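Local coordinates for protein NADPH-dependent aldehyde reductase YqhD (Escherichia coli, PDB 4QGS) that reduces a broad range of short-chain aldehydes, including toxic products of lipid peroxidation, to primary alcohols with NADPH and one zinc ion per subunit, at residues S107-D110 with G111-I115; L131-G134 with G135-K139; H175-H178 with V179-V182. All coordinates share one frame; numbering follows the deposited sequence.

Contact 1: S107-D110 with G111-I115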
loop_
_atom_site.group_PDB
_atom_site.type_symbol
_atom_site.label_atom_id
_atom_site.label_comp_id
_atom_site.label_asym_id
_atom_site.label_seq_id
_atom_site.Cartn_x
_atom_site.Cartn_y
_atom_site.Cartn_z
ATOM N N SER A 107 3.899 -6.925 -3.498
ATOM C CA SER A 107 4.419 -8.193 -3.000
ATOM C C SER A 107 5.793 -8.506 -3.594
ATOM O O SER A 107 6.717 -8.901 -2.882
ATOM C CB SER A 107 3.440 -9.321 -3.317
ATOM O OG SER A 107 3.908 -10.557 -2.807
ATOM N N VAL A 108 5.925 -8.327 -4.904
ATOM C CA VAL A 108 7.197 -8.581 -5.572
ATOM C C VAL A 108 8.221 -7.562 -5.107
ATOM O O VAL A 108 9.375 -7.899 -4.830
ATOM C CB VAL A 108 7.055 -8.530 -7.115
ATOM C CG1 VAL A 108 8.418 -8.685 -7.799
ATOM C CG2 VAL A 108 6.098 -9.609 -7.595
ATOM N N LEU A 109 7.783 -6.313 -5.009
ATOM C CA LEU A 109 8.651 -5.234 -4.557
ATOM C C LEU A 109 9.173 -5.504 -3.154
ATOM O O LEU A 109 10.376 -5.435 -2.912
ATOM C CB LEU A 109 7.907 -3.902 -4.596
ATOM C CG LEU A 109 8.681 -2.696 -4.071
ATOM C CD1 LEU A 109 9.927 -2.454 -4.913
ATOM C CD2 LEU A 109 7.789 -1.471 -4.057
ATOM N N ASP A 110 8.268 -5.837 -2.237
ATOM C CA ASP A 110 8.639 -6.040 -0.839
ATOM C C ASP A 110 9.633 -7.187 -0.672
ATOM O O ASP A 110 10.632 -7.062 0.038
ATOM C CB ASP A 110 7.392 -6.296 0.010
ATOM C CG ASP A 110 6.590 -5.036 0.252
ATOM O OD1 ASP A 110 7.079 -3.943 -0.112
ATOM O OD2 ASP A 110 5.484 -5.133 0.825
ATOM N N GLY A 111 9.358 -8.301 -1.336
ATOM C CA GLY A 111 10.232 -9.449 -1.266
ATOM C C GLY A 111 11.592 -9.129 -1.852
ATOM O O GLY A 111 12.620 -9.596 -1.377
ATOM N N THR A 112 11.601 -8.322 -2.903
ATOM C CA THR A 112 12.861 -7.988 -3.541
ATOM C C THR A 112 13.676 -7.054 -2.647
ATOM O O THR A 112 14.905 -7.141 -2.600
ATOM C CB THR A 112 12.616 -7.372 -4.932
ATOM O OG1 THR A 112 11.901 -8.328 -5.732
ATOM C CG2 THR A 112 13.934 -7.034 -5.609
ATOM N N LYS A 113 12.993 -6.187 -1.909
ATOM C CA LYS A 113 13.674 -5.319 -0.953
ATOM C C LYS A 113 14.414 -6.174 0.063
ATOM O O LYS A 113 15.554 -5.886 0.441
ATOM C CB LYS A 113 12.684 -4.390 -0.249
ATOM C CG LYS A 113 12.147 -3.259 -1.117
ATOM C CD LYS A 113 11.289 -2.297 -0.305
ATOM C CE LYS A 113 10.747 -1.167 -1.159
ATOM N NZ LYS A 113 9.953 -0.196 -0.353
ATOM N N PHE A 114 13.763 -7.242 0.494
ATOM C CA PHE A 114 14.371 -8.127 1.469
ATOM C C PHE A 114 15.587 -8.831 0.879
ATOM O O PHE A 114 16.629 -8.921 1.523
ATOM C CB PHE A 114 13.351 -9.146 1.966
ATOM C CG PHE A 114 13.924 -10.154 2.898
ATOM C CD1 PHE A 114 14.260 -9.807 4.199
ATOM C CD2 PHE A 114 14.138 -11.450 2.478
ATOM C CE1 PHE A 114 14.797 -10.741 5.062
ATOM C CE2 PHE A 114 14.662 -12.383 3.335
ATOM C CZ PHE A 114 15.000 -12.031 4.628
ATOM N N ILE A 115 15.455 -9.321 -0.353
ATOM C CA ILE A 115 16.573 -9.972 -1.028
ATOM C C ILE A 115 17.783 -9.036 -1.128
ATOM O O ILE A 115 18.909 -9.438 -0.841
ATOM C CB ILE A 115 16.168 -10.453 -2.438
ATOM C CG1 ILE A 115 15.070 -11.506 -2.338
ATOM C CG2 ILE A 115 17.366 -11.020 -3.176
ATOM C CD1 ILE A 115 14.384 -11.818 -3.674
#
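S107 and G111, V108 and T112, L109 and K113, D110 and F114 are joined across successive turns of helix 106-119, whose first turns carry S107 and D110 of the NADP(+) site, after G106. Each pair has the backbone bond of an alpha helix, such as G111 N to S107 O at 3.1 Å. The carbonyl of V108 takes a second bond. T112 sends its N to V108 O at 3.0 Å and its OG1 to the same oxygen at 2.7 Å, the two donors arriving from opposite faces of the carbonyl plane. A chi1 of -59° sets OG1 beside the backbone N of T112, turned back toward the preceding turn, so this hydroxyl can be buried without losing a partner; it is also hydrogen-bonded to T46 OG1. V108 lies alongside T112 and points the same way, with its methyl CG1 4.1 Å from T112 OG1, both side chains resting on strand 99-104.

K113 runs past L109 on another face of the helix. Its extended chain passes with CG 3.3 Å from L109 O and CE 3.9 Å from L109 CG, a greasy stem suited to a buried setting, where L109 also packs on strand 144-148. The long chain delivers NZ to G160 O, a hydrogen bond to another residue of the NADP(+) site. D110 holds OD1 4.7 Å from K113 NZ, too far for a salt bridge, while its OD2 makes a weak bond to V162 N. In this cofactor-free form the nearby carboxylate would probably ease the burial of the ammonium group, which the bond to G160 O holds beside the NADP(+) site.

Contact 2: L131-G134 with G135-K139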
loop_
_atom_site.group_PDB
_atom_site.type_symbol
_atom_site.label_atom_id
_atom_site.label_comp_id
_atom_site.label_asym_id
_atom_site.label_seq_id
_atom_site.Cartn_x
_atom_site.Cartn_y
_atom_site.Cartn_z
ATOM N N LEU A 131 14.064 -8.410 9.957
ATOM C CA LEU A 131 12.681 -8.255 10.383
ATOM C C LEU A 131 12.551 -7.967 11.882
ATOM O O LEU A 131 11.685 -7.198 12.297
ATOM C CB LEU A 131 11.886 -9.500 9.985
ATOM C CG LEU A 131 11.840 -9.537 8.454
ATOM C CD1 LEU A 131 11.244 -10.797 7.901
ATOM C CD2 LEU A 131 11.037 -8.348 7.974
ATOM N N GLN A 132 13.421 -8.565 12.686
ATOM C CA GLN A 132 13.419 -8.320 14.127
ATOM C C GLN A 132 13.736 -6.866 14.460
ATOM O O GLN A 132 13.273 -6.337 15.473
ATOM C CB GLN A 132 14.419 -9.240 14.824
ATOM C CG GLN A 132 14.008 -10.703 14.807
ATOM C CD GLN A 132 15.049 -11.610 15.431
ATOM O OE1 GLN A 132 16.175 -11.189 15.696
ATOM N NE2 GLN A 132 14.678 -12.861 15.675
ATOM N N THR A 133 14.527 -6.225 13.606
ATOM C CA THR A 133 14.928 -4.837 13.841
ATOM C C THR A 133 14.222 -3.829 12.963
ATOM O O THR A 133 14.535 -2.636 13.002
ATOM C CB THR A 133 16.432 -4.645 13.646
ATOM O OG1 THR A 133 16.825 -5.130 12.353
ATOM C CG2 THR A 133 17.167 -5.348 14.739
ATOM N N GLY A 134 13.273 -4.307 12.170
ATOM C CA GLY A 134 12.541 -3.439 11.272
ATOM C C GLY A 134 13.446 -2.775 10.253
ATOM O O GLY A 134 13.144 -1.685 9.762
ATOM N N GLY A 135 14.560 -3.430 9.937
ATOM C CA GLY A 135 15.497 -2.922 8.951
ATOM C C GLY A 135 16.380 -1.791 9.453
ATOM O O GLY A 135 17.089 -1.155 8.670
ATOM N N LYS A 136 16.347 -1.554 10.761
ATOM C CA LYS A 136 17.089 -0.453 11.377
ATOM C C LYS A 136 18.600 -0.596 11.216
ATOM O O LYS A 136 19.333 0.396 11.234
ATOM C CB LYS A 136 16.747 -0.356 12.868
ATOM C CG LYS A 136 15.850 0.815 13.239
ATOM C CD LYS A 136 16.337 2.113 12.615
ATOM C CE LYS A 136 15.225 3.151 12.556
ATOM N NZ LYS A 136 15.617 4.330 11.733
ATOM N N GLU A 137 19.055 -1.834 11.056
ATOM C CA GLU A 137 20.479 -2.141 11.055
ATOM C C GLU A 137 21.045 -2.409 9.660
ATOM O O GLU A 137 22.194 -2.822 9.523
ATOM C CB GLU A 137 20.750 -3.348 11.961
ATOM C CG GLU A 137 20.317 -3.148 13.410
ATOM C CD GLU A 137 20.968 -1.934 14.053
ATOM O OE1 GLU A 137 22.104 -1.591 13.664
ATOM O OE2 GLU A 137 20.351 -1.323 14.952
ATOM N N ILE A 138 20.242 -2.182 8.628
ATOM C CA ILE A 138 20.721 -2.352 7.264
ATOM C C ILE A 138 21.696 -1.223 6.911
ATOM O O ILE A 138 21.357 -0.044 7.006
ATOM C CB ILE A 138 19.549 -2.392 6.259
ATOM C CG1 ILE A 138 18.699 -3.647 6.496
ATOM C CG2 ILE A 138 20.065 -2.363 4.822
ATOM C CD1 ILE A 138 17.326 -3.620 5.831
ATOM N N LYS A 139 22.913 -1.599 6.523
ATOM C CA LYS A 139 23.959 -0.635 6.172
ATOM C C LYS A 139 24.103 -0.478 4.665
ATOM O O LYS A 139 24.603 0.536 4.176
ATOM C CB LYS A 139 25.312 -1.056 6.762
ATOM C CG LYS A 139 25.605 -0.510 8.147
ATOM C CD LYS A 139 24.690 -1.107 9.183
ATOM C CE LYS A 139 24.967 -0.558 10.566
ATOM N NZ LYS A 139 24.053 -1.152 11.573
HETATM O O HOH W 1 18.108 -4.258 10.193
#
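T133 and K136 close a type I' beta turn just where helix 129-132 ends in a Schellman motif at G134. G135, with G134, occupies the central pair of the turn, and both have positive phi, for which glycine is suited; a beta carbon on G135 would also clash with G134 O. K136 follows, its N bonded to T133 O at 3.1 Å from above the carbonyl plane, while its CB lies 3.2 Å from that same oxygen and its chain bends at chi2 into the open. At E137 a second, type I turn is under way, from G135 to I138. The backbone N of E137 donates to a water that in turn donates to T133 OG1, both at 2.7 Å. A chi1 of 54° places this hydroxyl between the backbone N and carbonyl carbon of T133, where it also bonds H129 O. The side chains of T133 and E137 cross at about a right angle, T133 CG2 meeting E137 CG at 4.1 Å. I138 is buried against F174 and I130, where a branched aliphatic side chain with nothing polar to satisfy fits. K139, at the surface, curls back so that its NZ meets E137 OE1 in a salt bridge of 2.9 Å and bonds E137 O at 3.2 Å.

Contact 3: H175-H178 with V179-V182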
loop_
_atom_site.group_PDB
_atom_site.type_symbol
_atom_site.label_atom_id
_atom_site.label_comp_id
_atom_site.label_asym_id
_atom_site.label_seq_id
_atom_site.Cartn_x
_atom_site.Cartn_y
_atom_site.Cartn_z
ATOM N N HIS A 175 11.876 -1.251 7.219
ATOM C CA HIS A 175 12.109 -0.014 6.485
ATOM C C HIS A 175 13.604 0.280 6.492
ATOM O O HIS A 175 14.253 0.152 7.530
ATOM C CB HIS A 175 11.322 1.140 7.126
ATOM C CD2 HIS A 175 10.473 3.038 5.564
ATOM C CE1 HIS A 175 12.230 4.344 5.677
ATOM N N SER A 176 14.157 0.653 5.341
ATOM C CA SER A 176 15.565 1.032 5.274
ATOM C C SER A 176 15.864 1.907 4.066
ATOM O O SER A 176 15.541 1.550 2.935
ATOM C CB SER A 176 16.458 -0.207 5.240
ATOM O OG SER A 176 17.810 0.159 5.003
ATOM N N ALA A 177 16.515 3.041 4.310
ATOM C CA ALA A 177 16.887 3.978 3.251
ATOM C C ALA A 177 17.759 3.341 2.164
ATOM O O ALA A 177 18.030 3.965 1.136
ATOM C CB ALA A 177 17.604 5.183 3.852
ATOM N N HIS A 178 18.189 2.105 2.389
ATOM C CA HIS A 178 19.079 1.421 1.460
ATOM C C HIS A 178 18.365 0.378 0.607
ATOM O O HIS A 178 18.859 0.017 -0.458
ATOM C CB HIS A 178 20.232 0.771 2.226
ATOM C CG HIS A 178 21.195 1.759 2.808
ATOM N ND1 HIS A 178 21.749 1.613 4.063
ATOM C CD2 HIS A 178 21.700 2.909 2.305
ATOM C CE1 HIS A 178 22.550 2.636 4.308
ATOM N NE2 HIS A 178 22.541 3.435 3.256
ATOM N N VAL A 179 17.213 -0.102 1.067
ATOM C CA VAL A 179 16.457 -1.100 0.309
ATOM C C VAL A 179 15.429 -0.415 -0.569
ATOM O O VAL A 179 14.640 -1.071 -1.251
ATOM C CB VAL A 179 15.739 -2.111 1.219
ATOM C CG1 VAL A 179 16.715 -2.711 2.204
ATOM C CG2 VAL A 179 14.573 -1.448 1.943
ATOM N N GLN A 180 15.432 0.910 -0.547
ATOM C CA GLN A 180 14.559 1.653 -1.433
ATOM C C GLN A 180 15.059 1.524 -2.858
ATOM O O GLN A 180 16.262 1.599 -3.101
ATOM C CB GLN A 180 14.477 3.125 -1.053
ATOM C CG GLN A 180 14.284 3.348 0.415
ATOM C CD GLN A 180 13.461 4.574 0.694
ATOM O OE1 GLN A 180 12.264 4.601 0.398
ATOM N NE2 GLN A 180 14.079 5.589 1.282
ATOM N N PRO A 181 14.132 1.335 -3.804
ATOM C CA PRO A 181 14.554 1.233 -5.203
ATOM C C PRO A 181 15.209 2.513 -5.712
ATOM O O PRO A 181 14.796 3.629 -5.373
ATOM C CB PRO A 181 13.241 0.952 -5.952
ATOM C CG PRO A 181 12.164 1.395 -5.050
ATOM C CD PRO A 181 12.677 1.202 -3.645
ATOM N N VAL A 182 16.246 2.354 -6.527
ATOM C CA VAL A 182 16.891 3.510 -7.116
ATOM C C VAL A 182 15.918 4.164 -8.091
ATOM O O VAL A 182 15.911 5.379 -8.234
ATOM C CB VAL A 182 18.215 3.136 -7.822
ATOM C CG1 VAL A 182 19.259 2.748 -6.800
ATOM C CG2 VAL A 182 18.001 1.997 -8.785
#
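With chi1 at -52°, V179 holds CG1 anti to its own carbonyl carbon and CG2 between the backbone N and that carbon, which brings both methyls back against S176 at the start of a beta turn, S176 to V179. V179 CG2 lies 3.3 Å from S176 O, and V179 CG1 is 3.9 Å from S176 CB. The turn is closed by V179 N, which donates to S176 O at 3.0 Å from well above the carbonyl plane. At the head of the turn S176 also fits an ST turn: its OG faces H178 N at 3.3 Å, although the model is crowded there and the length of that bond is doubtful. Serine suits this place because a short side chain can fold its oxygen over the next two residues.

This connection between strands 172-174 and 183-186 is partly buried, and the valine belongs to its inner side. Besides S176, it packs on I138 and on K113 and A117 of helix 106-119, a branched aliphatic wedge between two parts of the N-terminal domain. Replaced by an alanine, V179 would lack both methyls over S176, and this is likely to open a gap toward I138 and helix 106-119, leaving the turn held mainly by its backbone bond. H178 turns its ring to the 135-139 loop, where ND1 makes a weak bond to I138 O. Q180 turns back over the first half of the loop. Its CG comes within 3.3 Å of S176 O; at the end of the side chain OE1 makes a weak bond to A159 N, and Q180 NE2 lies 3.8 Å from A177 CA.

From the N terminus, contact 1 comes first, within helix 106-119, and closes no loop. Contact 2 follows at the end of helix 129-132 and starts the connection to strand 144-148; contact 3 turns the chain between strands 172-174 and 183-186. They lie in series, none nested in or crossing another, all in the nucleotide-binding N-terminal domain with its parallel sheet. Contact 3 is the middle piece: V179 O and P181 CD pack on the K113 chain of contact 1, whereas H175 N probably bonds G134 O of contact 2, whose I138 CB also sits against S176 OG. Contacts 1 and 2 do not touch, so residues 175-182 join helix 106-119 to the loop after helix 129-132.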